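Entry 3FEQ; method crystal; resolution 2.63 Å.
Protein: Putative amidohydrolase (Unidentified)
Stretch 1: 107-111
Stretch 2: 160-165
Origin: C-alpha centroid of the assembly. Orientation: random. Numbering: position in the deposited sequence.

Stretch 1 107-111: DAGGA
Stretch 2 (160-165) RTGAIA

The two stretches, from one chain and at least 51 residues apart in sequence wherever they touch, meet through packing alone; no hydrogen bond crosses between them, and the contact buries 167 Å² summed over both sides. They run in roughly opposite directions. The register is set by Gly110 and Ile164, whose CA atoms, 4.4 Å apart, are the closest across the stretches.

Ile164 supplies the principal side chain. It is buried, as is all of the first stretch, and is the residue most covered by its partner (54 Å²). With phi/psi of -69/-41, its CA-to-CB bond points sideways, but the m,m rotamer (chi1 -66°, chi2 -47°) brings the end of the chain nearer, placing Ile164 CD1 3.2 Å from Gly109 O. Ile164 CG2 lies farther from Ala108 O, at 4.4 Å. Its closest contacts with the first stretch are all to backbone atoms.

The glycines make this closeness possible. Gly109 (107/129) and Gly110 (124/-69) adopt backbone angles at which a CB would be jammed against the preceding carbonyl oxygen. At Gly109 a CB would also stand 2.8 Å from Ile164 O, a clash; at Gly110 it would lie a tight 3.3 Å from Ile164 CD1. Gly110 N is 3.6 Å from Ile164 O, and Gly110 CA 3.8 Å from Ala163 O.

Asp107 (-72/136) braces the first stretch from within. Its t rotamer (chi1 -171°, chi2 -96°) directs the carboxylate along the following loop, where Asp107 OD1 accepts a 2.8 Å hydrogen bond from Ala111 N at a nearly straight 165°.

The second stretch opens with a type I turn from Arg160 to Ala163, closed by Ala163 N to Arg160 O at 3.1 Å. Thr161 (-71/-9, chi1 p at 47°) and Gly162 (-101/5) occupy its corners. Ala163 then extends (-83/127), its methyl directed away while its carbonyl oxygen faces Gly110.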

# COMPACT_ATOMS: atom_id res chain seq x y z
N ASP C 107 32.46 15.96 -0.48
CA ASP C 107 31.78 15.06 -1.40
C ASP C 107 30.46 15.65 -1.87
O ASP C 107 29.69 16.19 -1.08
CB ASP C 107 31.53 13.70 -0.72
CG ASP C 107 31.03 12.64 -1.69
OD1 ASP C 107 29.80 12.44 -1.78
OD2 ASP C 107 31.87 12.01 -2.36
N ALA C 108 30.20 15.53 -3.17
CA ALA C 108 29.07 16.23 -3.78
C ALA C 108 27.97 15.24 -4.09
O ALA C 108 27.36 15.28 -5.14
CB ALA C 108 29.52 16.97 -5.05
N GLY C 109 27.71 14.34 -3.15
CA GLY C 109 26.68 13.33 -3.33
C GLY C 109 27.27 11.96 -3.58
O GLY C 109 28.10 11.81 -4.46
N GLY C 110 26.82 10.98 -2.81
CA GLY C 110 27.43 9.66 -2.78
C GLY C 110 27.80 9.32 -1.36
O GLY C 110 27.20 8.43 -0.75
N ALA C 111 28.80 10.01 -0.82
CA ALA C 111 29.35 9.65 0.48
C ALA C 111 28.43 10.10 1.57
O ALA C 111 27.86 11.19 1.50
CB ALA C 111 30.71 10.24 0.67
N ARG C 160 20.69 2.80 -2.82
CA ARG C 160 21.91 2.13 -3.25
C ARG C 160 23.11 2.96 -2.82
O ARG C 160 23.12 4.18 -3.03
CB ARG C 160 21.89 2.00 -4.78
CG ARG C 160 20.51 1.83 -5.40
CD ARG C 160 20.09 0.37 -5.42
NE ARG C 160 21.05 -0.46 -6.13
CZ ARG C 160 21.79 -1.42 -5.56
NH1 ARG C 160 21.68 -1.66 -4.26
NH2 ARG C 160 22.65 -2.12 -6.29
N THR C 161 24.11 2.34 -2.21
CA THR C 161 25.24 3.11 -1.68
C THR C 161 26.13 3.69 -2.76
O THR C 161 27.00 4.49 -2.46
CB THR C 161 26.12 2.33 -0.67
OG1 THR C 161 26.42 1.04 -1.20
CG2 THR C 161 25.42 2.19 0.69
N GLY C 162 25.91 3.28 -4.00
CA GLY C 162 26.67 3.78 -5.15
C GLY C 162 25.93 4.84 -5.94
O GLY C 162 26.40 5.27 -6.99
N ALA C 163 24.76 5.24 -5.46
CA ALA C 163 23.98 6.27 -6.11
C ALA C 163 24.46 7.68 -5.74
O ALA C 163 24.58 8.00 -4.57
CB ALA C 163 22.52 6.09 -5.80
N ILE C 164 24.74 8.50 -6.74
CA ILE C 164 25.11 9.90 -6.52
C ILE C 164 23.92 10.75 -6.01
O ILE C 164 24.07 11.55 -5.10
CB ILE C 164 25.71 10.51 -7.82
CG1 ILE C 164 27.04 9.83 -8.12
CG2 ILE C 164 25.91 12.00 -7.72
CD1 ILE C 164 27.96 9.72 -6.93
N ALA C 165 22.74 10.53 -6.58
CA ALA C 165 21.60 11.37 -6.29
C ALA C 165 20.37 10.60 -5.83
O ALA C 165 20.36 9.37 -5.86
CB ALA C 165 21.26 12.23 -7.50